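Local coordinates for protein Phi class glutathione transferase GSTF1 (Populus tremula x Populus tremuloides, PDB 4RI6) that probably conjugates glutathione to electrophilic compounds such as organic halides, releasing a halide ion and a proton, and so serves in detoxification, at residues P10-A15 against I35-G40; T14-V19 against G54-F59; H119-S124 against N178-G183. All coordinates share one frame; numbering follows the deposited sequence.

Interaction 1. Residues P10-A15 against I35-G40; sequences PPLSTA and IDLSKG. With GSH (glutathione), chain C.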
ATOM      1  N   PRO A  10       7.264  14.669 -12.982  1.00 23.40           N
ATOM      2  CA  PRO A  10       6.758  14.723 -14.363  1.00 23.67           C
ATOM      3  C   PRO A  10       5.448  13.970 -14.555  1.00 22.71           C
ATOM      4  O   PRO A  10       5.253  12.925 -13.961  1.00 21.79           O
ATOM      5  CB  PRO A  10       7.864  14.048 -15.155  1.00 24.36           C
ATOM      6  CG  PRO A  10       8.387  13.006 -14.206  1.00 23.73           C
ATOM      7  CD  PRO A  10       8.244  13.585 -12.806  1.00 24.10           C
ATOM      8  N   PRO A  11       4.567  14.475 -15.414  1.00 22.66           N
ATOM      9  CA  PRO A  11       3.329  13.718 -15.609  1.00 24.22           C
ATOM     10  C   PRO A  11       3.510  12.333 -16.262  1.00 23.76           C
ATOM     11  O   PRO A  11       2.618  11.505 -16.118  1.00 23.41           O
ATOM     12  CB  PRO A  11       2.488  14.643 -16.483  1.00 26.20           C
ATOM     13  CG  PRO A  11       3.326  15.752 -16.871  1.00 26.97           C
ATOM     14  CD  PRO A  11       4.520  15.809 -16.031  1.00 24.30           C
ATOM     15  N   LEU A  12       4.637  12.039 -16.893  1.00 23.82           N
ATOM     16  CA  LEU A  12       4.852  10.675 -17.418  1.00 23.78           C
ATOM     17  C   LEU A  12       4.963   9.649 -16.290  1.00 22.61           C
ATOM     18  O   LEU A  12       4.781   8.454 -16.510  1.00 23.14           O
ATOM     19  CB  LEU A  12       6.108  10.604 -18.312  1.00 24.47           C
ATOM     20  CG  LEU A  12       7.465  10.978 -17.685  1.00 25.65           C
ATOM     21  CD1 LEU A  12       8.108   9.818 -16.926  1.00 26.15           C
ATOM     22  CD2 LEU A  12       8.418  11.481 -18.747  1.00 25.93           C
ATOM     23  N   SER A  13       5.236  10.106 -15.069  1.00 20.70           N
ATOM     24  CA  SER A  13       5.337   9.179 -13.947  1.00 19.48           C
ATOM     25  C   SER A  13       3.960   8.674 -13.520  1.00 18.27           C
ATOM     26  O   SER A  13       3.017   9.440 -13.364  1.00 19.49           O
ATOM     27  CB  SER A  13       6.027   9.847 -12.746  1.00 19.83           C
ATOM     28  OG  SER A  13       5.564   9.285 -11.511  1.00 22.63           O
ATOM     29  N   THR A  14       3.859   7.379 -13.292  1.00 17.09           N
ATOM     30  CA  THR A  14       2.581   6.797 -12.881  1.00 16.96           C
ATOM     31  C   THR A  14       2.128   7.324 -11.535  1.00 17.28           C
ATOM     32  O   THR A  14       0.957   7.635 -11.358  1.00 17.54           O
ATOM     33  CB  THR A  14       2.664   5.277 -12.815  1.00 17.57           C
ATOM     34  OG1 THR A  14       3.805   4.908 -12.035  1.00 18.48           O
ATOM     35  CG2 THR A  14       2.798   4.691 -14.204  1.00 18.09           C
ATOM     36  N   ALA A  15       3.059   7.416 -10.584  1.00 17.10           N
ATOM     37  CA  ALA A  15       2.709   7.908  -9.260  1.00 17.39           C
ATOM     38  C   ALA A  15       2.333   9.391  -9.275  1.00 17.99           C
ATOM     39  O   ALA A  15       1.426   9.812  -8.571  1.00 17.86           O
ATOM     40  CB  ALA A  15       3.852   7.650  -8.285  1.00 18.11           C
ATOM     41  N   ILE A  35      10.465  17.523 -12.467  1.00 32.00           N
ATOM     42  CA  ILE A  35      11.641  16.747 -12.071  1.00 30.56           C
ATOM     43  C   ILE A  35      11.988  15.759 -13.195  1.00 30.65           C
ATOM     44  O   ILE A  35      11.181  14.865 -13.480  1.00 30.31           O
ATOM     45  CB  ILE A  35      11.385  15.941 -10.761  1.00 29.93           C
ATOM     46  CG1 ILE A  35      10.912  16.842  -9.610  1.00 30.49           C
ATOM     47  CG2 ILE A  35      12.613  15.155 -10.382  1.00 28.75           C
ATOM     48  CD1 ILE A  35      11.985  17.726  -9.001  1.00 30.37           C
ATOM     49  N   ASP A  36      13.161  15.887 -13.820  1.00 30.70           N
ATOM     50  CA  ASP A  36      13.526  15.025 -14.956  1.00 31.59           C
ATOM     51  C   ASP A  36      14.203  13.742 -14.462  1.00 30.91           C
ATOM     52  O   ASP A  36      15.343  13.762 -14.029  1.00 33.35           O
ATOM     53  CB  ASP A  36      14.435  15.780 -15.956  1.00 33.37           C
ATOM     54  CG  ASP A  36      14.683  15.003 -17.252  1.00 35.38           C
ATOM     55  OD1 ASP A  36      14.740  13.754 -17.235  1.00 35.66           O
ATOM     56  OD2 ASP A  36      14.839  15.664 -18.306  1.00 36.63           O
ATOM     57  N   LEU A  37      13.481  12.621 -14.548  1.00 28.28           N
ATOM     58  CA  LEU A  37      13.955  11.343 -14.027  1.00 28.99           C
ATOM     59  C   LEU A  37      15.086  10.771 -14.869  1.00 31.77           C
ATOM     60  O   LEU A  37      15.954  10.081 -14.357  1.00 32.85           O
ATOM     61  CB  LEU A  37      12.797  10.333 -13.943  1.00 28.11           C
ATOM     62  CG  LEU A  37      11.590  10.776 -13.118  1.00 26.86           C
ATOM     63  CD1 LEU A  37      10.455   9.740 -13.149  1.00 26.80           C
ATOM     64  CD2 LEU A  37      12.016  11.078 -11.682  1.00 26.51           C
ATOM     65  N   SER A  38      15.093  11.062 -16.161  1.00 34.08           N
ATOM     66  CA  SER A  38      16.181  10.602 -17.012  1.00 36.67           C
ATOM     67  C   SER A  38      17.496  11.296 -16.647  1.00 38.53           C
ATOM     68  O   SER A  38      18.569  10.769 -16.942  1.00 39.56           O
ATOM     69  CB  SER A  38      15.856  10.831 -18.491  1.00 37.19           C
ATOM     70  OG  SER A  38      16.049  12.185 -18.863  1.00 38.15           O
ATOM     71  N   LYS A  39      17.415  12.468 -16.009  1.00 38.97           N
ATOM     72  CA  LYS A  39      18.610  13.221 -15.611  1.00 40.78           C
ATOM     73  C   LYS A  39      18.907  13.133 -14.110  1.00 40.28           C
ATOM     74  O   LYS A  39      19.794  13.835 -13.604  1.00 40.80           O
ATOM     75  CB  LYS A  39      18.466  14.692 -16.013  1.00 42.76           C
ATOM     76  CG  LYS A  39      18.296  14.901 -17.502  1.00 44.44           C
ATOM     77  CD  LYS A  39      18.184  16.376 -17.847  1.00 45.41           C
ATOM     78  CE  LYS A  39      17.830  16.572 -19.313  1.00 46.03           C
ATOM     79  NZ  LYS A  39      18.656  15.704 -20.196  1.00 46.54           N
ATOM     80  N   GLY A  40      18.171  12.286 -13.394  1.00 38.69           N
ATOM     81  CA  GLY A  40      18.446  12.062 -11.981  1.00 36.56           C
ATOM     82  C   GLY A  40      18.143  13.250 -11.083  1.00 36.38           C
ATOM     83  O   GLY A  40      18.694  13.355  -9.978  1.00 37.44           O
TER
HETATM   84  N1  GSH C 500       5.508   4.281  -3.893  0.58 23.00           N
HETATM   85  CA1 GSH C 500       5.829   5.580  -4.457  0.58 29.21           C
HETATM   86  C1  GSH C 500       4.632   6.485  -4.669  0.58 18.45           C
HETATM   87  O11 GSH C 500       3.587   5.925  -4.933  0.58 14.60           O
HETATM   88  O12 GSH C 500       4.699   7.730  -4.546  0.58 17.58           O
HETATM   89  CB1 GSH C 500       6.424   5.205  -5.795  0.58 31.91           C
HETATM   90  CG1 GSH C 500       7.319   6.317  -6.253  0.58 29.28           C
HETATM   91  CD1 GSH C 500       8.084   5.874  -7.467  0.58 23.89           C
HETATM   92  OE1 GSH C 500       8.565   4.765  -7.591  0.58 27.64           O
HETATM   93  N2  GSH C 500       8.197   6.832  -8.360  0.58 25.99           N
HETATM   94  CA2 GSH C 500       8.895   6.757  -9.605  0.58 52.92           C
HETATM   95  C2  GSH C 500      10.220   7.443  -9.412  0.58 18.91           C
HETATM   96  O2  GSH C 500      10.266   8.402  -8.677  0.58 22.81           O
HETATM   97  CB2 GSH C 500       7.984   7.451 -10.626  0.58 21.30           C
HETATM   98  SG2 GSH C 500       6.789   6.319 -11.370  0.58 28.96           S
HETATM   99  N3  GSH C 500      11.264   6.944 -10.084  0.58 29.38           N
HETATM  100  CA3 GSH C 500      12.578   7.550 -10.060  0.58 29.46           C
HETATM  101  C3  GSH C 500      13.494   6.907  -9.053  0.58 25.76           C
HETATM  102  O31 GSH C 500      13.043   6.012  -8.307  0.58 40.35           O
HETATM  103  O32 GSH C 500      14.676   7.298  -9.004  0.58 28.40           O

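Interaction 2. Residues T14-V19 against G54-F59; sequences TAVSRV and GQVPAF. With GSH (glutathione), chain C.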
ATOM      1  N   THR A  14       3.859   7.379 -13.292  1.00 17.09           N
ATOM      2  CA  THR A  14       2.581   6.797 -12.881  1.00 16.96           C
ATOM      3  C   THR A  14       2.128   7.324 -11.535  1.00 17.28           C
ATOM      4  O   THR A  14       0.957   7.635 -11.358  1.00 17.54           O
ATOM      5  CB  THR A  14       2.664   5.277 -12.815  1.00 17.57           C
ATOM      6  OG1 THR A  14       3.805   4.908 -12.035  1.00 18.48           O
ATOM      7  CG2 THR A  14       2.798   4.691 -14.204  1.00 18.09           C
ATOM      8  N   ALA A  15       3.059   7.416 -10.584  1.00 17.10           N
ATOM      9  CA  ALA A  15       2.709   7.908  -9.260  1.00 17.39           C
ATOM     10  C   ALA A  15       2.333   9.391  -9.275  1.00 17.99           C
ATOM     11  O   ALA A  15       1.426   9.812  -8.571  1.00 17.86           O
ATOM     12  CB  ALA A  15       3.852   7.650  -8.285  1.00 18.11           C
ATOM     13  N   VAL A  16       3.029  10.196 -10.065  1.00 18.13           N
ATOM     14  CA  VAL A  16       2.600  11.586 -10.252  1.00 19.33           C
ATOM     15  C   VAL A  16       1.189  11.645 -10.875  1.00 18.56           C
ATOM     16  O   VAL A  16       0.344  12.429 -10.463  1.00 19.15           O
ATOM     17  CB  VAL A  16       3.594  12.378 -11.155  1.00 20.20           C
ATOM     18  CG1 VAL A  16       3.059  13.789 -11.458  1.00 21.38           C
ATOM     19  CG2 VAL A  16       4.988  12.455 -10.495  1.00 21.55           C
ATOM     20  N   SER A  17       0.952  10.816 -11.881  1.00 17.73           N
ATOM     21  CA  SER A  17      -0.341  10.785 -12.567  1.00 18.62           C
ATOM     22  C   SER A  17      -1.491  10.461 -11.621  1.00 18.74           C
ATOM     23  O   SER A  17      -2.584  11.014 -11.741  1.00 19.43           O
ATOM     24  CB  SER A  17      -0.313   9.765 -13.719  1.00 18.83           C
ATOM     25  OG  SER A  17       0.452  10.263 -14.804  1.00 20.03           O
ATOM     26  N   ARG A  18      -1.240   9.559 -10.684  1.00 18.33           N
ATOM     27  CA  ARG A  18      -2.216   9.220  -9.662  1.00 18.20           C
ATOM     28  C   ARG A  18      -2.599  10.464  -8.872  1.00 17.98           C
ATOM     29  O   ARG A  18      -3.773  10.728  -8.634  1.00 18.87           O
ATOM     30  CB  ARG A  18      -1.658   8.136  -8.738  1.00 17.64           C
ATOM     31  CG  ARG A  18      -2.591   7.744  -7.611  1.00 18.45           C
ATOM     32  CD  ARG A  18      -2.007   6.641  -6.709  1.00 19.23           C
ATOM     33  NE  ARG A  18      -1.904   5.430  -7.496  1.00 19.80           N
ATOM     34  CZ  ARG A  18      -0.798   4.940  -8.032  1.00 20.63           C
ATOM     35  NH1 ARG A  18       0.387   5.509  -7.828  1.00 19.09           N
ATOM     36  NH2 ARG A  18      -0.891   3.862  -8.784  1.00 21.85           N
ATOM     37  N   VAL A  19      -1.608  11.249  -8.483  1.00 18.01           N
ATOM     38  CA  VAL A  19      -1.899  12.448  -7.716  1.00 17.18           C
ATOM     39  C   VAL A  19      -2.626  13.499  -8.565  1.00 18.51           C
ATOM     40  O   VAL A  19      -3.581  14.132  -8.101  1.00 19.13           O
ATOM     41  CB  VAL A  19      -0.601  13.032  -7.108  1.00 18.05           C
ATOM     42  CG1 VAL A  19      -0.844  14.391  -6.487  1.00 18.51           C
ATOM     43  CG2 VAL A  19      -0.045  12.086  -6.073  1.00 18.18           C
ATOM     44  N   GLY A  54      14.202   9.534  -2.881  1.00 30.65           N
ATOM     45  CA  GLY A  54      14.566  10.006  -4.208  1.00 31.10           C
ATOM     46  C   GLY A  54      13.591   9.542  -5.269  1.00 31.18           C
ATOM     47  O   GLY A  54      13.971   9.109  -6.351  1.00 32.71           O
ATOM     48  N   GLN A  55      12.316   9.626  -4.938  1.00 29.06           N
ATOM     49  CA  GLN A  55      11.261   9.279  -5.882  1.00 27.42           C
ATOM     50  C   GLN A  55      10.280  10.405  -5.987  1.00 25.87           C
ATOM     51  O   GLN A  55      10.302  11.322  -5.182  1.00 25.85           O
ATOM     52  CB  GLN A  55      10.557   7.999  -5.449  1.00 30.37           C
ATOM     53  CG  GLN A  55      11.531   6.860  -5.357  1.00 33.91           C
ATOM     54  CD  GLN A  55      10.853   5.551  -5.195  1.00 38.51           C
ATOM     55  OE1 GLN A  55      10.404   5.207  -4.105  1.00 40.35           O
ATOM     56  NE2 GLN A  55      10.762   4.798  -6.285  1.00 40.37           N
ATOM     57  N   VAL A  56       9.431  10.331  -7.016  1.00 24.75           N
ATOM     58  CA  VAL A  56       8.360  11.295  -7.216  1.00 23.20           C
ATOM     59  C   VAL A  56       7.028  10.572  -7.099  1.00 21.21           C
ATOM     60  O   VAL A  56       6.939   9.422  -7.437  1.00 20.91           O
ATOM     61  CB  VAL A  56       8.488  12.006  -8.584  1.00 22.72           C
ATOM     62  CG1 VAL A  56       9.757  12.869  -8.607  1.00 24.15           C
ATOM     63  CG2 VAL A  56       8.511  11.018  -9.734  1.00 22.59           C
ATOM     64  N   PRO A  57       5.975  11.263  -6.661  1.00 20.68           N
ATOM     65  CA  PRO A  57       5.891  12.689  -6.374  1.00 21.93           C
ATOM     66  C   PRO A  57       6.178  13.069  -4.939  1.00 22.84           C
ATOM     67  O   PRO A  57       6.258  12.223  -4.054  1.00 23.05           O
ATOM     68  CB  PRO A  57       4.429  12.997  -6.696  1.00 23.01           C
ATOM     69  CG  PRO A  57       3.735  11.801  -6.236  1.00 22.51           C
ATOM     70  CD  PRO A  57       4.629  10.644  -6.623  1.00 20.97           C
ATOM     71  N   ALA A  58       6.312  14.372  -4.733  1.00 23.14           N
ATOM     72  CA  ALA A  58       6.184  14.971  -3.413  1.00 24.37           C
ATOM     73  C   ALA A  58       5.098  16.039  -3.479  1.00 24.20           C
ATOM     74  O   ALA A  58       4.786  16.565  -4.556  1.00 25.05           O
ATOM     75  CB  ALA A  58       7.511  15.551  -2.937  1.00 25.78           C
ATOM     76  N   PHE A  59       4.543  16.361  -2.321  1.00 23.73           N
ATOM     77  CA  PHE A  59       3.435  17.276  -2.182  1.00 24.82           C
ATOM     78  C   PHE A  59       3.767  18.307  -1.106  1.00 25.28           C
ATOM     79  O   PHE A  59       4.301  17.939  -0.051  1.00 25.37           O
ATOM     80  CB  PHE A  59       2.174  16.490  -1.802  1.00 25.29           C
ATOM     81  CG  PHE A  59       1.040  17.350  -1.353  1.00 25.49           C
ATOM     82  CD1 PHE A  59       1.000  17.869  -0.077  1.00 24.53           C
ATOM     83  CD2 PHE A  59      -0.015  17.619  -2.210  1.00 25.21           C
ATOM     84  CE1 PHE A  59      -0.048  18.676   0.325  1.00 25.16           C
ATOM     85  CE2 PHE A  59      -1.069  18.401  -1.807  1.00 25.14           C
ATOM     86  CZ  PHE A  59      -1.090  18.930  -0.539  1.00 25.76           C
TER
HETATM   87  N1  GSH C 500       5.508   4.281  -3.893  0.58 23.00           N
HETATM   88  CA1 GSH C 500       5.829   5.580  -4.457  0.58 29.21           C
HETATM   89  C1  GSH C 500       4.632   6.485  -4.669  0.58 18.45           C
HETATM   90  O11 GSH C 500       3.587   5.925  -4.933  0.58 14.60           O
HETATM   91  O12 GSH C 500       4.699   7.730  -4.546  0.58 17.58           O
HETATM   92  CB1 GSH C 500       6.424   5.205  -5.795  0.58 31.91           C
HETATM   93  CG1 GSH C 500       7.319   6.317  -6.253  0.58 29.28           C
HETATM   94  CD1 GSH C 500       8.084   5.874  -7.467  0.58 23.89           C
HETATM   95  OE1 GSH C 500       8.565   4.765  -7.591  0.58 27.64           O
HETATM   96  N2  GSH C 500       8.197   6.832  -8.360  0.58 25.99           N
HETATM   97  CA2 GSH C 500       8.895   6.757  -9.605  0.58 52.92           C
HETATM   98  C2  GSH C 500      10.220   7.443  -9.412  0.58 18.91           C
HETATM   99  O2  GSH C 500      10.266   8.402  -8.677  0.58 22.81           O
HETATM  100  CB2 GSH C 500       7.984   7.451 -10.626  0.58 21.30           C
HETATM  101  SG2 GSH C 500       6.789   6.319 -11.370  0.58 28.96           S
HETATM  102  N3  GSH C 500      11.264   6.944 -10.084  0.58 29.38           N
HETATM  103  CA3 GSH C 500      12.578   7.550 -10.060  0.58 29.46           C
HETATM  104  C3  GSH C 500      13.494   6.907  -9.053  0.58 25.76           C
HETATM  105  O31 GSH C 500      13.043   6.012  -8.307  0.58 40.35           O
HETATM  106  O32 GSH C 500      14.676   7.298  -9.004  0.58 28.40           O

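Interaction 3. Residues H119-S124 against N178-G183; sequences HDLLFS and NSTDKG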
ATOM      1  N   HIS A 119       7.578  -0.769 -16.101  1.00 20.31           N
ATOM      2  CA  HIS A 119       8.962  -0.355 -16.018  1.00 20.91           C
ATOM      3  C   HIS A 119       9.836  -1.099 -17.029  1.00 20.76           C
ATOM      4  O   HIS A 119      10.594  -0.485 -17.769  1.00 21.39           O
ATOM      5  CB  HIS A 119       9.531  -0.555 -14.618  1.00 21.89           C
ATOM      6  CG  HIS A 119      10.950  -0.124 -14.532  1.00 24.74           C
ATOM      7  ND1 HIS A 119      12.003  -0.996 -14.675  1.00 27.07           N
ATOM      8  CD2 HIS A 119      11.487   1.114 -14.460  1.00 26.15           C
ATOM      9  CE1 HIS A 119      13.136  -0.322 -14.610  1.00 27.40           C
ATOM     10  NE2 HIS A 119      12.850   0.962 -14.489  1.00 28.59           N
ATOM     11  N   ASP A 120       9.715  -2.419 -17.091  1.00 20.49           N
ATOM     12  CA  ASP A 120      10.615  -3.188 -17.939  1.00 21.69           C
ATOM     13  C   ASP A 120      10.369  -2.927 -19.417  1.00 23.03           C
ATOM     14  O   ASP A 120      11.307  -2.937 -20.207  1.00 24.10           O
ATOM     15  CB  ASP A 120      10.490  -4.672 -17.638  1.00 23.61           C
ATOM     16  CG  ASP A 120      11.063  -5.033 -16.277  1.00 25.78           C
ATOM     17  OD1 ASP A 120      11.786  -4.197 -15.678  1.00 26.77           O
ATOM     18  OD2 ASP A 120      10.800  -6.151 -15.798  1.00 27.53           O
ATOM     19  N   LEU A 121       9.112  -2.673 -19.781  1.00 22.64           N
ATOM     20  CA  LEU A 121       8.758  -2.474 -21.179  1.00 21.47           C
ATOM     21  C   LEU A 121       8.885  -1.047 -21.684  1.00 23.75           C
ATOM     22  O   LEU A 121       9.048  -0.851 -22.887  1.00 26.16           O
ATOM     23  CB  LEU A 121       7.322  -2.934 -21.437  1.00 20.63           C
ATOM     24  CG  LEU A 121       7.064  -4.415 -21.224  1.00 21.40           C
ATOM     25  CD1 LEU A 121       5.588  -4.681 -21.221  1.00 21.52           C
ATOM     26  CD2 LEU A 121       7.740  -5.191 -22.331  1.00 22.26           C
ATOM     27  N   LEU A 122       8.801  -0.063 -20.792  1.00 22.82           N
ATOM     28  CA  LEU A 122       8.742   1.339 -21.210  1.00 22.54           C
ATOM     29  C   LEU A 122       9.776   2.271 -20.597  1.00 23.32           C
ATOM     30  O   LEU A 122      10.001   3.359 -21.149  1.00 24.86           O
ATOM     31  CB  LEU A 122       7.358   1.901 -20.905  1.00 22.70           C
ATOM     32  CG  LEU A 122       6.229   1.186 -21.653  1.00 23.23           C
ATOM     33  CD1 LEU A 122       4.887   1.643 -21.126  1.00 22.74           C
ATOM     34  CD2 LEU A 122       6.324   1.413 -23.147  1.00 24.65           C
ATOM     35  N   PHE A 123      10.371   1.876 -19.465  1.00 23.78           N
ATOM     36  CA  PHE A 123      11.269   2.759 -18.726  1.00 25.03           C
ATOM     37  C   PHE A 123      12.527   2.092 -18.227  1.00 28.51           C
ATOM     38  O   PHE A 123      13.046   2.481 -17.199  1.00 32.63           O
ATOM     39  CB  PHE A 123      10.541   3.371 -17.541  1.00 24.15           C
ATOM     40  CG  PHE A 123       9.361   4.178 -17.927  1.00 23.67           C
ATOM     41  CD1 PHE A 123       9.531   5.446 -18.467  1.00 24.68           C
ATOM     42  CD2 PHE A 123       8.081   3.661 -17.797  1.00 24.00           C
ATOM     43  CE1 PHE A 123       8.449   6.189 -18.840  1.00 25.58           C
ATOM     44  CE2 PHE A 123       6.990   4.399 -18.187  1.00 25.02           C
ATOM     45  CZ  PHE A 123       7.173   5.668 -18.712  1.00 25.80           C
ATOM     46  N   SER A 124      13.013   1.089 -18.937  1.00 27.81           N
ATOM     47  CA  SER A 124      14.220   0.391 -18.535  1.00 29.21           C
ATOM     48  C   SER A 124      15.382   0.768 -19.440  1.00 28.72           C
ATOM     49  O   SER A 124      15.176   1.064 -20.611  1.00 29.76           O
ATOM     50  CB  SER A 124      14.004  -1.112 -18.578  1.00 30.83           C
ATOM     51  OG  SER A 124      15.158  -1.766 -18.087  1.00 32.56           O
ATOM     52  N   ASN A 178      -2.205   1.024 -23.701  1.00 21.07           N
ATOM     53  CA  ASN A 178      -2.014   1.933 -24.829  1.00 22.74           C
ATOM     54  C   ASN A 178      -0.590   2.035 -25.322  1.00 22.99           C
ATOM     55  O   ASN A 178      -0.356   2.579 -26.403  1.00 24.83           O
ATOM     56  CB  ASN A 178      -2.509   3.321 -24.458  1.00 24.49           C
ATOM     57  CG  ASN A 178      -3.978   3.340 -24.169  1.00 27.00           C
ATOM     58  OD1 ASN A 178      -4.399   3.739 -23.089  1.00 28.08           O
ATOM     59  ND2 ASN A 178      -4.770   2.879 -25.120  1.00 27.35           N
ATOM     60  N   SER A 179       0.361   1.514 -24.543  1.00 23.13           N
ATOM     61  CA  SER A 179       1.772   1.662 -24.905  1.00 23.94           C
ATOM     62  C   SER A 179       2.558   0.345 -24.933  1.00 23.85           C
ATOM     63  O   SER A 179       3.758   0.356 -25.184  1.00 24.00           O
ATOM     64  CB  SER A 179       2.448   2.651 -23.946  1.00 25.05           C
ATOM     65  OG  SER A 179       1.851   3.938 -24.070  1.00 26.71           O
ATOM     66  N   THR A 180       1.890  -0.784 -24.706  1.00 23.13           N
ATOM     67  CA  THR A 180       2.543  -2.089 -24.812  1.00 22.61           C
ATOM     68  C   THR A 180       1.657  -3.029 -25.591  1.00 23.10           C
ATOM     69  O   THR A 180       0.538  -2.664 -25.948  1.00 24.53           O
ATOM     70  CB  THR A 180       2.838  -2.708 -23.444  1.00 21.81           C
ATOM     71  OG1 THR A 180       1.644  -3.301 -22.904  1.00 21.58           O
ATOM     72  CG2 THR A 180       3.413  -1.664 -22.497  1.00 22.47           C
ATOM     73  N   ASP A 181       2.134  -4.243 -25.840  1.00 23.68           N
ATOM     74  CA  ASP A 181       1.287  -5.231 -26.491  1.00 25.22           C
ATOM     75  C   ASP A 181       0.631  -6.153 -25.453  1.00 24.68           C
ATOM     76  O   ASP A 181       0.173  -7.250 -25.775  1.00 25.90           O
ATOM     77  CB  ASP A 181       2.084  -6.023 -27.540  1.00 28.29           C
ATOM     78  CG  ASP A 181       3.142  -6.930 -26.945  1.00 32.07           C
ATOM     79  OD1 ASP A 181       3.358  -6.940 -25.719  1.00 32.47           O
ATOM     80  OD2 ASP A 181       3.777  -7.654 -27.749  1.00 35.12           O
ATOM     81  N   LYS A 182       0.532  -5.666 -24.221  1.00 22.98           N
ATOM     82  CA  LYS A 182      -0.083  -6.439 -23.142  1.00 21.58           C
ATOM     83  C   LYS A 182      -1.536  -6.027 -22.878  1.00 20.26           C
ATOM     84  O   LYS A 182      -2.156  -6.491 -21.921  1.00 19.65           O
ATOM     85  CB  LYS A 182       0.719  -6.293 -21.845  1.00 23.25           C
ATOM     86  CG  LYS A 182       2.194  -6.636 -21.982  1.00 25.01           C
ATOM     87  CD  LYS A 182       2.423  -7.998 -22.627  1.00 27.26           C
ATOM     88  CE  LYS A 182       3.908  -8.284 -22.689  1.00 29.08           C
ATOM     89  NZ  LYS A 182       4.261  -9.213 -23.779  1.00 30.60           N
ATOM     90  N   GLY A 183      -2.072  -5.152 -23.712  1.00 20.86           N
ATOM     91  CA  GLY A 183      -3.410  -4.626 -23.510  1.00 20.80           C
ATOM     92  C   GLY A 183      -4.475  -5.692 -23.494  1.00 21.15           C
ATOM     93  O   GLY A 183      -5.505  -5.499 -22.847  1.00 20.40           O
TER

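Interaction 1. Residues P10-A15 against I35-G40
Glutathione lies against both segments, and its sulfur sits over the start of helix 14-25. S13 OG is 3.2 Å from GSH SG2, and T14 OG1 is 3.4 Å from the same sulfur. From the other segment, L37 CD2 reaches the glycyl part of the ligand, 3.9 Å from GSH CA3. The other methyl, CD1, turns to segment 10-15. L37 CD1 packs on P10 CG at 4.0 Å, the two side chains crossing at about a right angle, and it also borders S13 CB and L12 CD1. The P10 ring presses its CD against the backbone of I35, 3.3 Å from I35 O. Behind this shell, the chain from P10 to S13 makes a type I turn, closed by S13 N donating to P10 O at 3.0 Å. S13 is the N-cap of the helix. Its OG is anti to its own backbone N (chi1 151°) and accepts from the N-H of V16. On the far segment, S38 OG donates to the syn lone pair of D36 OD1 at 2.6 Å, which helps to hold the turn that carries L37. The cap bond fixes the hydroxyl of S13 beside the sulfur. With that hydroxyl and the helix N-terminus close by, a thiolate would probably be stabilised, consistent with the role of the serine found near the sulfur in Phi class transferases.

Interaction 2. Residues T14-V19 against G54-F59
P57 is the centre of this contact, and three side chains of helix 14-25 meet its ring at different atoms. A15 comes to the CD corner, with A15 CB 3.5 Å from P57 CD. V16 slides past the ring in the opposite direction, its CG2 3.9 Å from P57 CB. V19 meets the ring tip to tip, V19 CG2 lying 3.8 Å from P57 CG. In both valines CG1 is anti to the backbone N, at chi1 174° in V16 and 171° in V19, so the CG2 methyls do the touching. V16 CG2 also reaches V56 CG2, the two side chains crossing obliquely. The peptide bond before P57 is cis, which is the hallmark cis-proline of thioredoxin-like folds. It leaves the backbone of V56 facing glutathione. V56 N donates to GSH O2 at 2.7 Å, and GSH N2 donates to V56 O at 3.0 Å in a nearly straight bond (172°). This pair grips the cysteinyl unit as a short antiparallel strand would. Q55, extended beyond CG, sends its amide along the ligand, and Q55 NE2 donates to GSH O31 at 3.3 Å and lies 2.6 Å from GSH OE1. The contact is buried between helix and sheet. Strand 58-60 continues from P57 and bonds to strand 5-8 through A58 and to strand 65-67 through F59. V19 also packs on I7 of strand 5-8 and on I72 of helix 69-79, while A15 touches S69 at the start of that helix.

Interaction 3. Residues H119-S124 against N178-G183
The two segments meet at a steep angle, with L121 CA 7.2 Å from T180 CA and L122 CA 7.9 Å from S179 CA. Each segment includes the last part of a helix and the chain after it. F123 N still bonds to H119 O, but F123 itself leaves helical geometry. The contact is mostly apolar. T180 CG2 sits between two leucine methyls, 3.9 Å from L121 CD1 and 3.9 Å from L122 CD1, and the T180 side chain crosses both leucines at about a right angle. The other methyl of L122, CD2, lies 3.4 Å from S179 O. L121 CD1 also touches K182 CG at 4.0 Å. An alanine at L122 would lose both methyls and would probably loosen the packing over S179 and T180. The hydroxyl of T180 is bonded within its own part of the chain. T180 OG1 accepts from K182 N at 2.9 Å, making an ST turn, and is also bonded to L176 O. This holds the CG2 methyl toward the leucines. K182 bends at chi2 (-52°), and its NZ forms a salt bridge to D181 OD1. The contact is at the surface of the helical C-terminal domain and joins the C-terminal parts of helices 93-122 and 164-179. I133 of helix 130-150 touches both L121 and K182, and the F123 ring meets Y175 of helix 164-179 edge to face.

Interactions 1 and 2 form one glutathione site. Their centres are about 8 Å apart, they share T14 and A15, and both use helix 14-25. Among other places they touch at V56, whose CG2 lies 3.9 Å from S13 OG and 4.0 Å from L37 CD2. Interaction 3 belongs to the C-terminal domain, with its centre about 16 Å from that of interaction 1 and about 19 Å from that of interaction 2. It touches interaction 1 through L12, whose CD1 packs on F123 CE1 at 4.1 Å, so the two domains meet there. The L122 side chain stays about 11 Å from glutathione, well outside the first shell of the ligand.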